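Local coordinates for tail spike protein gp49 (Pseudomonas phage LKA1, PDB 4RU4), which forms the trimeric tailspike of the phage and probably cleaves the O-specific polysaccharide of its Pseudomonas host as a lyase during entry, at residues S117-N123 and I198-V202; P481-E487 and A508-P513; P69-S74 and Q90-D94; G517-T523 and V589-W595; I373-I377 and A410-T414. All blocks are in the same frame, centred on the assembly; numbering follows the deposited sequence. Where two conformers were deposited one is given.

Contact 1: residues S117-N123 and I198-V202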
# COMPACT_ATOMS: atom_id res chain seq x y z
N SER B 117 30.04 15.20 -10.91
CA SER B 117 31.39 14.68 -10.74
C SER B 117 31.55 13.88 -9.46
O SER B 117 30.90 14.16 -8.45
CB SER B 117 32.41 15.82 -10.74
OG SER B 117 32.11 16.73 -11.78
N LEU B 118 32.44 12.90 -9.51
CA LEU B 118 32.87 12.18 -8.32
C LEU B 118 34.28 12.70 -8.02
O LEU B 118 35.18 12.53 -8.84
CB LEU B 118 32.92 10.68 -8.59
CG LEU B 118 31.64 9.88 -8.89
CD1 LEU B 118 31.86 8.39 -8.60
CD2 LEU B 118 30.45 10.40 -8.13
N VAL B 119 34.45 13.33 -6.86
CA VAL B 119 35.71 13.96 -6.51
C VAL B 119 36.31 13.21 -5.34
O VAL B 119 35.65 13.04 -4.31
CB VAL B 119 35.48 15.45 -6.12
CG1 VAL B 119 36.80 16.11 -5.72
CG2 VAL B 119 34.84 16.21 -7.29
N ALA B 120 37.55 12.75 -5.52
CA ALA B 120 38.22 11.90 -4.54
C ALA B 120 38.23 12.55 -3.16
O ALA B 120 38.53 13.73 -3.06
CB ALA B 120 39.67 11.58 -4.99
N LEU B 121 37.90 11.77 -2.14
CA LEU B 121 38.02 12.18 -0.73
C LEU B 121 39.16 11.36 -0.14
O LEU B 121 39.57 10.37 -0.75
CB LEU B 121 36.71 11.85 0.02
CG LEU B 121 35.52 12.80 -0.21
CD1 LEU B 121 34.18 12.14 0.19
CD2 LEU B 121 35.74 14.10 0.56
N PRO B 122 39.65 11.72 1.05
CA PRO B 122 40.65 10.82 1.65
C PRO B 122 40.08 9.41 1.92
O PRO B 122 38.85 9.22 1.96
CB PRO B 122 41.00 11.51 2.98
CG PRO B 122 40.58 12.95 2.82
CD PRO B 122 39.35 12.87 1.93
N ASN B 123 40.98 8.44 2.10
CA ASN B 123 40.60 7.08 2.47
C ASN B 123 40.03 6.99 3.88
O ASN B 123 40.16 7.93 4.68
CB ASN B 123 41.80 6.13 2.32
CG ASN B 123 42.26 6.00 0.87
OD1 ASN B 123 41.45 6.06 -0.06
ND2 ASN B 123 43.57 5.84 0.67
N ILE B 198 36.81 6.59 -1.80
CA ILE B 198 35.68 7.41 -1.38
C ILE B 198 35.63 8.65 -2.29
O ILE B 198 36.66 9.22 -2.63
CB ILE B 198 35.82 7.87 0.11
CG1 ILE B 198 36.43 6.76 0.98
CG2 ILE B 198 34.46 8.36 0.69
CD1 ILE B 198 35.64 5.38 0.93
N TYR B 199 34.42 9.05 -2.66
CA TYR B 199 34.20 10.13 -3.61
C TYR B 199 33.04 10.98 -3.16
O TYR B 199 31.97 10.44 -2.87
CB TYR B 199 33.80 9.54 -4.97
CG TYR B 199 34.89 8.72 -5.60
CD1 TYR B 199 35.91 9.33 -6.33
CD2 TYR B 199 34.91 7.34 -5.46
CE1 TYR B 199 36.91 8.59 -6.92
CE2 TYR B 199 35.92 6.57 -6.05
CZ TYR B 199 36.92 7.21 -6.77
OH TYR B 199 37.91 6.48 -7.36
N LYS B 200 33.24 12.29 -3.19
CA LYS B 200 32.19 13.25 -2.94
C LYS B 200 31.37 13.39 -4.21
O LYS B 200 31.92 13.45 -5.32
CB LYS B 200 32.80 14.62 -2.60
CG LYS B 200 31.76 15.64 -2.12
CD LYS B 200 32.48 16.91 -1.62
CE LYS B 200 31.51 18.03 -1.27
NZ LYS B 200 32.26 19.26 -0.80
N VAL B 201 30.05 13.48 -4.06
CA VAL B 201 29.23 13.71 -5.25
C VAL B 201 28.99 15.20 -5.38
O VAL B 201 28.30 15.80 -4.54
CB VAL B 201 27.91 12.92 -5.21
CG1 VAL B 201 27.12 13.17 -6.47
CG2 VAL B 201 28.21 11.45 -5.03
N VAL B 202 29.56 15.80 -6.42
CA VAL B 202 29.54 17.25 -6.58
C VAL B 202 28.68 17.52 -7.80
O VAL B 202 28.99 17.06 -8.91
CB VAL B 202 30.98 17.81 -6.77
CG1 VAL B 202 30.99 19.31 -6.98
CG2 VAL B 202 31.82 17.45 -5.56
O HOH W 1 29.56 18.89 -11.24
O HOH W 2 39.54 7.68 -1.17
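S117 and V202 pair through two backbone bonds, S117 N to V202 O and V202 N to S117 O, both 2.9 Å. A second hydrogen-bonded pair follows at V119 and K200, where K200 N reaches V119 O at 2.8 Å. Further along, L121 N bonds I198 O at 2.9 Å. A water extends the ladder here. It gives to L121 O and N123 OD1 and accepts from I198 N. This is an antiparallel strand pair of the Ig-like domain that projects from the beta-helix. Strand 147-151 pairs with the other edge of 198-202. On the face of L118 and V201, the two side chains lie side by side, with L118 CD2 4.0 Å from V201 CG2. I149 of that third strand lies against both. L118 CB also rests 3.9 Å from Y199 CB. On the reverse face, the CG2 methyls of V119 and V202 meet at 3.7 Å. L121 lays its CD1 across the backbone, 3.5 Å from K200 N and 3.8 Å from I198 CG2. K200 runs fully extended from CG anti to the backbone N (chi1 -172°), which carries NZ away to N141 O.

Contact 2: residues P481-E487 and A508-P513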
# COMPACT_ATOMS: atom_id res chain seq x y z
N PRO B 481 17.11 -25.94 5.50
CA PRO B 481 16.23 -24.79 5.74
C PRO B 481 15.83 -24.68 7.20
O PRO B 481 15.77 -25.71 7.88
CB PRO B 481 14.98 -25.11 4.89
CG PRO B 481 15.49 -26.09 3.82
CD PRO B 481 16.50 -26.94 4.60
N GLU B 482 15.61 -23.47 7.69
CA GLU B 482 14.95 -23.27 8.99
C GLU B 482 13.46 -23.55 8.94
O GLU B 482 12.86 -23.90 9.95
CB GLU B 482 15.19 -21.86 9.53
CG GLU B 482 16.63 -21.58 9.92
CD GLU B 482 16.88 -20.11 10.28
OE1 GLU B 482 16.00 -19.24 10.04
OE2 GLU B 482 17.97 -19.82 10.81
N TYR B 483 12.83 -23.37 7.78
CA TYR B 483 11.39 -23.65 7.73
C TYR B 483 10.90 -23.86 6.31
O TYR B 483 11.45 -23.32 5.35
CB TYR B 483 10.54 -22.52 8.36
CG TYR B 483 10.75 -21.13 7.76
CD1 TYR B 483 9.98 -20.69 6.68
CD2 TYR B 483 11.69 -20.25 8.30
CE1 TYR B 483 10.15 -19.41 6.15
CE2 TYR B 483 11.88 -18.98 7.78
CZ TYR B 483 11.09 -18.56 6.71
OH TYR B 483 11.26 -17.30 6.21
N LEU B 484 9.83 -24.63 6.23
CA LEU B 484 9.14 -24.89 4.98
C LEU B 484 7.65 -24.91 5.33
O LEU B 484 7.15 -25.85 5.94
CB LEU B 484 9.65 -26.22 4.44
CG LEU B 484 9.02 -26.90 3.24
CD1 LEU B 484 8.60 -25.84 2.25
CD2 LEU B 484 10.11 -27.82 2.63
N ILE B 485 6.94 -23.85 4.96
CA ILE B 485 5.59 -23.61 5.49
C ILE B 485 4.61 -23.40 4.35
O ILE B 485 4.85 -22.58 3.45
CB ILE B 485 5.60 -22.36 6.42
CG1 ILE B 485 6.35 -22.70 7.70
CG2 ILE B 485 4.16 -21.88 6.73
CD1 ILE B 485 6.74 -21.47 8.56
N VAL B 486 3.54 -24.18 4.35
CA VAL B 486 2.37 -23.97 3.49
C VAL B 486 1.13 -23.86 4.39
O VAL B 486 0.87 -24.76 5.15
CB VAL B 486 2.18 -25.16 2.50
CG1 VAL B 486 0.91 -24.98 1.67
CG2 VAL B 486 3.37 -25.27 1.58
N GLU B 487 0.37 -22.77 4.30
CA GLU B 487 -0.68 -22.53 5.26
C GLU B 487 -1.74 -21.56 4.74
O GLU B 487 -1.44 -20.66 3.95
CB GLU B 487 -0.11 -21.94 6.57
CG GLU B 487 0.62 -20.58 6.35
CD GLU B 487 1.26 -20.02 7.62
OE1 GLU B 487 1.32 -20.75 8.65
OE2 GLU B 487 1.71 -18.84 7.59
N ALA B 508 13.51 -30.66 6.17
CA ALA B 508 13.32 -29.34 6.79
C ALA B 508 12.18 -29.37 7.80
O ALA B 508 11.26 -30.18 7.66
CB ALA B 508 13.01 -28.31 5.70
N PRO B 509 12.20 -28.48 8.81
CA PRO B 509 11.03 -28.40 9.70
C PRO B 509 9.84 -27.88 8.88
O PRO B 509 9.93 -26.78 8.34
CB PRO B 509 11.44 -27.36 10.73
CG PRO B 509 12.96 -27.29 10.65
CD PRO B 509 13.24 -27.51 9.19
N MET B 510 8.76 -28.66 8.81
CA MET B 510 7.63 -28.34 7.95
C MET B 510 6.40 -27.98 8.74
O MET B 510 6.16 -28.55 9.80
CB MET B 510 7.24 -29.56 7.11
CG MET B 510 8.22 -29.90 6.04
SD MET B 510 7.64 -31.39 5.22
CE MET B 510 8.98 -31.60 4.05
N ARG B 511 5.61 -27.06 8.19
CA ARG B 511 4.22 -26.86 8.59
C ARG B 511 3.33 -27.06 7.36
O ARG B 511 3.57 -26.43 6.33
CB ARG B 511 4.02 -25.46 9.20
CG ARG B 511 2.64 -25.22 9.76
CD ARG B 511 2.46 -23.77 10.22
NE ARG B 511 3.53 -23.33 11.06
CZ ARG B 511 4.04 -22.09 11.08
NH1 ARG B 511 3.54 -21.10 10.34
NH2 ARG B 511 5.04 -21.86 11.89
N MET B 512 2.37 -27.99 7.44
CA MET B 512 1.49 -28.33 6.31
C MET B 512 0.04 -28.33 6.81
O MET B 512 -0.20 -28.62 7.99
CB MET B 512 1.84 -29.70 5.70
CG MET B 512 3.24 -29.77 5.09
SD MET B 512 3.31 -28.89 3.53
CE MET B 512 4.95 -28.19 3.58
N PRO B 513 -0.91 -27.98 5.93
CA PRO B 513 -2.29 -27.70 6.35
C PRO B 513 -2.97 -28.93 6.94
O PRO B 513 -2.59 -30.06 6.62
CB PRO B 513 -3.00 -27.31 5.04
CG PRO B 513 -1.89 -26.92 4.08
CD PRO B 513 -0.70 -27.74 4.48
O HOH W 3 4.13 -18.32 8.71
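A508 turns its CB against the ring of P481, 3.8 Å from P481 CG. P509 follows with its ring beside the E482 backbone, its CG 3.5 Å from E482 O. Its carbonyl opens the parallel ladder: L484 N bonds P509 O. M510 lies alongside L484, both side chains pointing the same way. M510 N bonds E601 OE1. R511 is the backbone centre of the pairing, with R511 N giving to L484 O and R511 O taking V486 N. Its side chain starts anti to the backbone N (chi1 -175°) and bends at chi3 (-49°), which brings the guanidinium over I485. I485 CD1 covers one face, 3.7 Å from R511 CZ. In the guanidinium plane, R511 NH1 makes a salt bridge of 2.8 Å to the syn side of E487 OE1, 35° out of the carboxylate plane. M512 folds back at chi2 and chi3 and lays CE 3.9 Å from V486 CG2. P513 closes the row with its CD 3.4 Å from V486 O. The pairing continues the stacked parallel strands of the beta-helix into strand 510-522, which runs on into the C-terminal Ig-like domain. R511 NH2 also meets the C-terminal carboxylate of V602 and L489 O of the second subunit, while E487 OE2 bonds S457 and a water. The arginine is thus shared between E487, the chain end and a neighbouring subunit. Two carboxylates so close would probably favour its positive charge. I485 against one face and these bonds together probably restrict its rotation.

Contact 3: residues P69-S74 and Q90-D94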
# COMPACT_ATOMS: atom_id res chain seq x y z
N PRO B 69 17.97 29.13 -15.67
CA PRO B 69 16.92 28.15 -15.97
C PRO B 69 16.34 28.44 -17.35
O PRO B 69 16.19 29.61 -17.73
CB PRO B 69 15.86 28.40 -14.88
CG PRO B 69 16.60 29.03 -13.76
CD PRO B 69 17.68 29.87 -14.43
N VAL B 70 16.05 27.38 -18.10
CA VAL B 70 15.57 27.52 -19.47
C VAL B 70 14.09 27.18 -19.54
O VAL B 70 13.66 26.12 -19.07
CB VAL B 70 16.37 26.60 -20.41
CG1 VAL B 70 15.85 26.69 -21.86
CG2 VAL B 70 17.85 26.99 -20.34
N HIS B 71 13.31 28.08 -20.12
CA HIS B 71 11.92 27.79 -20.40
C HIS B 71 11.74 27.56 -21.90
O HIS B 71 12.16 28.39 -22.70
CB HIS B 71 10.99 28.93 -19.96
CG HIS B 71 9.57 28.69 -20.34
ND1 HIS B 71 8.80 27.71 -19.75
CD2 HIS B 71 8.79 29.26 -21.29
CE1 HIS B 71 7.60 27.70 -20.32
NE2 HIS B 71 7.57 28.63 -21.25
N ILE B 72 11.13 26.44 -22.26
CA ILE B 72 10.94 26.09 -23.66
C ILE B 72 9.46 26.22 -23.99
O ILE B 72 8.66 25.39 -23.61
CB ILE B 72 11.39 24.64 -23.94
CG1 ILE B 72 12.86 24.45 -23.59
CG2 ILE B 72 11.13 24.26 -25.42
CD1 ILE B 72 13.43 23.09 -24.04
N PRO B 73 9.10 27.28 -24.73
CA PRO B 73 7.72 27.50 -25.21
C PRO B 73 7.32 26.37 -26.13
O PRO B 73 8.23 25.79 -26.71
CB PRO B 73 7.85 28.78 -26.05
CG PRO B 73 9.06 29.45 -25.52
CD PRO B 73 10.01 28.33 -25.19
N SER B 74 6.02 26.10 -26.28
CA SER B 74 5.50 25.22 -27.32
C SER B 74 6.21 25.46 -28.63
O SER B 74 6.37 26.60 -29.06
CB SER B 74 4.00 25.45 -27.57
OG SER B 74 3.24 24.83 -26.57
N GLN B 90 18.56 22.90 -16.00
CA GLN B 90 17.21 23.29 -15.60
C GLN B 90 16.43 23.61 -16.85
O GLN B 90 16.74 24.59 -17.53
CB GLN B 90 17.26 24.51 -14.69
CG GLN B 90 18.01 24.26 -13.41
CD GLN B 90 18.19 25.55 -12.64
OE1 GLN B 90 19.02 26.38 -13.00
NE2 GLN B 90 17.38 25.73 -11.62
N ILE B 91 15.44 22.78 -17.16
CA ILE B 91 14.65 22.95 -18.38
C ILE B 91 13.20 22.67 -18.06
O ILE B 91 12.88 21.62 -17.50
CB ILE B 91 15.10 21.96 -19.48
CG1 ILE B 91 16.45 22.36 -20.04
CG2 ILE B 91 14.03 21.87 -20.62
CD1 ILE B 91 17.13 21.22 -20.72
N ALA B 92 12.32 23.63 -18.37
CA ALA B 92 10.89 23.44 -18.19
C ALA B 92 10.14 23.96 -19.43
O ALA B 92 10.49 25.02 -19.96
CB ALA B 92 10.42 24.17 -16.93
N GLY B 93 9.13 23.22 -19.88
CA GLY B 93 8.38 23.59 -21.07
C GLY B 93 6.92 23.83 -20.75
O GLY B 93 6.56 23.99 -19.58
N ASP B 94 6.07 23.84 -21.78
CA ASP B 94 4.65 24.11 -21.59
C ASP B 94 3.85 22.83 -21.61
O ASP B 94 2.63 22.84 -21.78
CB ASP B 94 4.12 25.02 -22.70
CG ASP B 94 4.61 26.44 -22.56
OD1 ASP B 94 4.98 26.84 -21.44
OD2 ASP B 94 4.65 27.16 -23.58
O HOH W 4 5.70 29.93 -22.54
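H71 and A92 are neighbours in a parallel strand pair at the N-terminal end of the beta-helix, where successive strands stack in register. H71 holds CG anti to the backbone N (chi1 175°), which swings the ring along its strand toward D94. The imidazole meets D94 OD1 at its edge, with H71 CE1 3.0 Å from that oxygen. Ring and carboxylate planes are turned 50° apart. A water bridges the two groups, 2.6 Å from H71 NE2 and donating to D94 OD2. The same oxygen, D94 OD2, takes S74 N at 3.2 Å, from above the carboxylate plane. S74 OG itself bonds T97. Q90 stretches out beside P69, both pointing the same way, and its OE1 lies 3.7 Å from P69 CG. The far amide nitrogen, Q90 NE2, bonds T97 OG1 of the second subunit, so this pair lies at the trimer interface. The third subunit meets S74 and D94 through its own P69. On the face of V70, I72 and I91, I72 CD1 packs 3.7 Å from I91 CG2. Helix 55-65 covers V70 and I72 through A63 and L60. The backbone ladder consists of V70 N to Q90 O, A92 N to V70 O and I72 N to A92 O. I72 N is 2.8 Å from A92 O, which also receives a CA-H contact from H71 CA at 3.1 Å.

Contact 4: residues G517-T523 and V589-W595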
# COMPACT_ATOMS: atom_id res chain seq x y z
N GLY B 517 -12.07 -35.11 8.98
CA GLY B 517 -13.47 -35.38 8.71
C GLY B 517 -14.03 -36.38 9.69
O GLY B 517 -13.33 -36.83 10.62
N ARG B 518 -15.30 -36.73 9.49
CA ARG B 518 -16.00 -37.69 10.34
C ARG B 518 -16.44 -38.84 9.44
O ARG B 518 -17.22 -38.65 8.51
CB ARG B 518 -17.21 -37.05 11.03
CG ARG B 518 -16.84 -35.88 11.98
CD ARG B 518 -18.01 -34.95 12.28
NE ARG B 518 -19.19 -35.65 12.81
CZ ARG B 518 -19.47 -35.78 14.10
NH1 ARG B 518 -18.66 -35.28 15.02
NH2 ARG B 518 -20.58 -36.42 14.47
N VAL B 519 -15.91 -40.04 9.72
CA VAL B 519 -16.24 -41.23 8.93
C VAL B 519 -17.04 -42.24 9.76
O VAL B 519 -16.59 -42.68 10.82
CB VAL B 519 -14.95 -41.89 8.38
CG1 VAL B 519 -15.29 -43.23 7.67
CG2 VAL B 519 -14.23 -40.93 7.43
N GLN B 520 -18.23 -42.59 9.28
CA GLN B 520 -19.06 -43.52 10.03
C GLN B 520 -18.58 -44.95 9.82
O GLN B 520 -18.24 -45.34 8.70
CB GLN B 520 -20.53 -43.40 9.62
CG GLN B 520 -21.41 -44.38 10.34
CD GLN B 520 -22.86 -44.13 10.08
OE1 GLN B 520 -23.46 -43.25 10.69
NE2 GLN B 520 -23.42 -44.86 9.15
N VAL B 521 -18.52 -45.73 10.90
CA VAL B 521 -18.27 -47.17 10.80
C VAL B 521 -19.33 -47.92 11.61
O VAL B 521 -19.79 -47.44 12.63
CB VAL B 521 -16.86 -47.60 11.28
CG1 VAL B 521 -15.76 -46.92 10.44
CG2 VAL B 521 -16.65 -47.31 12.79
N THR B 522 -19.71 -49.11 11.15
CA THR B 522 -20.64 -49.95 11.89
C THR B 522 -19.91 -51.22 12.33
O THR B 522 -19.29 -51.92 11.50
CB THR B 522 -21.85 -50.32 11.03
OG1 THR B 522 -22.46 -49.11 10.56
CG2 THR B 522 -22.86 -51.16 11.82
N THR B 523 -19.96 -51.50 13.62
CA THR B 523 -19.35 -52.71 14.13
C THR B 523 -20.05 -53.98 13.61
O THR B 523 -21.21 -53.94 13.19
CB THR B 523 -19.29 -52.70 15.67
OG1 THR B 523 -20.60 -52.48 16.21
CG2 THR B 523 -18.35 -51.59 16.14
N VAL B 589 -23.50 -51.53 15.61
CA VAL B 589 -23.99 -50.15 15.75
C VAL B 589 -23.04 -49.14 15.13
O VAL B 589 -21.86 -49.43 14.93
CB VAL B 589 -24.22 -49.73 17.23
CG1 VAL B 589 -25.35 -50.59 17.87
CG2 VAL B 589 -22.96 -49.85 18.02
N THR B 590 -23.53 -47.94 14.86
CA THR B 590 -22.72 -46.93 14.22
C THR B 590 -21.79 -46.24 15.22
O THR B 590 -22.07 -46.17 16.40
CB THR B 590 -23.59 -45.86 13.56
OG1 THR B 590 -24.43 -45.27 14.56
CG2 THR B 590 -24.46 -46.53 12.49
N ASN B 591 -20.67 -45.75 14.70
CA ASN B 591 -19.70 -44.96 15.45
C ASN B 591 -19.15 -43.94 14.46
O ASN B 591 -19.05 -44.23 13.27
CB ASN B 591 -18.53 -45.83 15.91
CG ASN B 591 -18.97 -47.07 16.68
OD1 ASN B 591 -18.87 -47.13 17.91
ND2 ASN B 591 -19.47 -48.07 15.94
N GLN B 592 -18.78 -42.76 14.94
CA GLN B 592 -18.15 -41.77 14.08
C GLN B 592 -16.65 -41.70 14.39
O GLN B 592 -16.27 -41.33 15.51
CB GLN B 592 -18.78 -40.38 14.29
CG GLN B 592 -20.25 -40.28 13.94
CD GLN B 592 -20.53 -40.49 12.45
OE1 GLN B 592 -19.65 -40.34 11.63
NE2 GLN B 592 -21.74 -40.84 12.12
N LEU B 593 -15.82 -42.07 13.42
CA LEU B 593 -14.38 -41.91 13.55
C LEU B 593 -13.97 -40.51 13.06
O LEU B 593 -14.06 -40.21 11.87
CB LEU B 593 -13.62 -43.03 12.80
CG LEU B 593 -13.96 -44.45 13.30
CD1 LEU B 593 -12.98 -45.49 12.71
CD2 LEU B 593 -13.95 -44.49 14.83
N ASN B 594 -13.61 -39.65 14.01
CA ASN B 594 -13.21 -38.27 13.73
C ASN B 594 -11.70 -38.24 13.52
O ASN B 594 -10.93 -38.50 14.46
CB ASN B 594 -13.52 -37.37 14.94
CG ASN B 594 -15.01 -37.14 15.16
OD1 ASN B 594 -15.44 -35.99 15.29
ND2 ASN B 594 -15.81 -38.22 15.22
N TRP B 595 -11.26 -37.97 12.30
CA TRP B 595 -9.83 -38.09 11.99
C TRP B 595 -9.32 -36.76 11.52
O TRP B 595 -10.08 -35.92 11.01
CB TRP B 595 -9.61 -39.15 10.88
CG TRP B 595 -10.12 -38.67 9.54
CD1 TRP B 595 -11.39 -38.82 9.06
CD2 TRP B 595 -9.39 -37.95 8.53
NE1 TRP B 595 -11.51 -38.24 7.81
CE2 TRP B 595 -10.29 -37.69 7.46
CE3 TRP B 595 -8.07 -37.49 8.43
CZ2 TRP B 595 -9.91 -37.01 6.30
CZ3 TRP B 595 -7.69 -36.80 7.28
CH2 TRP B 595 -8.62 -36.56 6.22
O HOH W 5 -19.90 -39.09 9.21
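The backbone of G517 lies over the indole of W595, with G517 N 3.4 Å above the ring plane, toward its rim. With no side chain, the glycine lets the ring come this close. W595 has CG between its backbone N and carbonyl carbon (chi1 70°), which folds the ring back over G517. G517 and W595 also share two backbone bonds. R518 runs beside N594, its CG 3.6 Å from N594 OD1. N594 OD1 accepts from V546 N of the third subunit. The guanidinium and amide planes are nearly perpendicular. R518 NH2 makes a salt bridge to D552, and R518 NH1 bonds T568 and P544 of the third subunit. V519 pairs with L593, and V519 CG2 touches W595 CD1 at 3.9 Å. Q520 crosses Q592, and a water joins Q592 OE1 to R518 O. V521 sets CG1 3.9 Å from L593 CD1. V521 O takes N591 N and, weakly, N591 ND2. N591 OD1 bonds K550 NZ. T522 OG1 lies 3.8 Å from T590 CG2. T523 ends the ladder: T523 N bonds V589 O, and V589 N returns a bond to T523 OG1 at 3.1 Å. T523 OG1 also bonds S587 O. This long antiparallel pair belongs to the C-terminal Ig-like domain. V519, V521, L593 and W595 face strands 529-535 and 572-578, while strand 545-551 pairs with the other edge of 589-595.

Contact 5: residues I373-I377 and A410-T414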
# COMPACT_ATOMS: atom_id res chain seq x y z
N ILE B 373 9.70 -14.31 -11.79
CA ILE B 373 10.87 -15.15 -12.07
C ILE B 373 12.10 -14.65 -11.28
O ILE B 373 12.21 -13.46 -10.96
CB ILE B 373 11.17 -15.23 -13.61
CG1 ILE B 373 12.18 -16.34 -13.92
CG2 ILE B 373 11.65 -13.87 -14.15
CD1 ILE B 373 12.16 -16.82 -15.35
N SER B 374 13.03 -15.54 -10.94
CA SER B 374 14.19 -15.09 -10.18
C SER B 374 15.48 -15.21 -11.00
O SER B 374 15.54 -15.94 -11.96
CB SER B 374 14.33 -15.92 -8.91
OG SER B 374 13.11 -15.94 -8.17
N ALA B 375 16.51 -14.48 -10.58
CA ALA B 375 17.87 -14.65 -11.12
C ALA B 375 18.81 -14.01 -10.13
O ALA B 375 18.40 -13.11 -9.40
CB ALA B 375 18.01 -13.95 -12.47
N GLU B 376 20.06 -14.46 -10.10
CA GLU B 376 21.12 -13.70 -9.44
C GLU B 376 20.75 -13.41 -7.99
O GLU B 376 20.88 -12.26 -7.50
CB GLU B 376 21.42 -12.39 -10.22
CG GLU B 376 21.77 -12.65 -11.70
CD GLU B 376 22.28 -11.41 -12.47
OE1 GLU B 376 21.96 -10.26 -12.08
OE2 GLU B 376 22.96 -11.59 -13.52
N ILE B 377 20.27 -14.45 -7.30
CA ILE B 377 19.87 -14.34 -5.90
C ILE B 377 21.11 -14.38 -5.01
O ILE B 377 21.77 -15.42 -4.89
CB ILE B 377 18.86 -15.46 -5.50
CG1 ILE B 377 17.54 -15.28 -6.29
CG2 ILE B 377 18.60 -15.45 -4.00
CD1 ILE B 377 16.76 -13.98 -5.96
N ALA B 410 20.17 -21.00 -13.65
CA ALA B 410 21.12 -21.09 -12.52
C ALA B 410 21.05 -19.87 -11.59
O ALA B 410 21.72 -18.85 -11.81
CB ALA B 410 22.55 -21.30 -13.03
N VAL B 411 20.21 -19.98 -10.56
CA VAL B 411 19.79 -18.86 -9.74
C VAL B 411 20.27 -19.00 -8.30
O VAL B 411 20.65 -18.01 -7.65
CB VAL B 411 18.23 -18.79 -9.75
CG1 VAL B 411 17.70 -17.75 -8.74
CG2 VAL B 411 17.73 -18.50 -11.16
N LEU B 412 20.21 -20.22 -7.80
CA LEU B 412 20.66 -20.56 -6.45
C LEU B 412 21.97 -21.35 -6.62
O LEU B 412 21.97 -22.57 -6.84
CB LEU B 412 19.57 -21.36 -5.71
CG LEU B 412 18.22 -20.65 -5.45
CD1 LEU B 412 17.13 -21.59 -4.83
CD2 LEU B 412 18.38 -19.38 -4.60
N THR B 413 23.10 -20.63 -6.59
CA THR B 413 24.36 -21.22 -7.02
C THR B 413 25.43 -20.91 -5.99
O THR B 413 25.13 -20.38 -4.93
CB THR B 413 24.80 -20.58 -8.36
OG1 THR B 413 25.12 -19.20 -8.15
CG2 THR B 413 23.66 -20.67 -9.41
N THR B 414 26.69 -21.16 -6.33
CA THR B 414 27.77 -20.82 -5.42
C THR B 414 27.86 -19.30 -5.17
O THR B 414 28.52 -18.85 -4.23
CB THR B 414 29.15 -21.34 -5.91
OG1 THR B 414 29.48 -20.73 -7.16
CG2 THR B 414 29.13 -22.85 -6.08
O HOH W 6 20.82 -16.18 -12.28
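V411 fills the angle between S374 and I377, and most of the contact is apolar. V411 CG1 lies anti to the backbone N (chi1 172°) and reaches I377 CG1 at 3.5 Å, tighter than usual van der Waals distance. The same methyl is 3.8 Å from S374 CB. The other branch, V411 CG2, sits over the strand backbone, 3.5 Å from S374 O and 3.9 Å from A375 CA. L412 lies alongside I377, its CD2 4.0 Å from I377 CG2. L445 and V405 lie against the same leucine. The polar link is made by water, which accepts from E376 N at 2.9 Å and donates to A410 O. E376 has a positive phi (55°), a kink that turns I377 to the same side as S374, so that both meet V411. S374 OG bonds D404 O, I377 O bonds T416 OG1, and the E376 carboxylate pairs with R162 and bonds Y165. Segment 373-377 ends a strand of one parallel sheet of the beta-helix, and 410-414 belongs to the loop after the next strand. The arrangement is that of a pectin lyase-like parallel beta-helix, with side chains of a connecting loop packed against the preceding coil.

In the fold
From the N terminus, contact 3 comes first and closes 15 residues, stacking strands at the start of the beta-helix. Contact 1 then closes 74 residues that make up much of the projecting Ig-like domain. Contact 5 closes 32 residues within the pectin lyase-like region and fixes a connecting loop to the previous coil. Contact 2 closes 20 residues at the far end of the beta-helix. Contact 4 closes 65 residues of the C-terminal Ig-like domain. All five are in series; none nests or crosses. Contacts 2 and 4 share strand 510-522, which joins beta-helix and domain. Contacts 3 and 4 are farthest apart, their centres about 82 Å apart. Contacts 2, 3 and 4 touch other subunits.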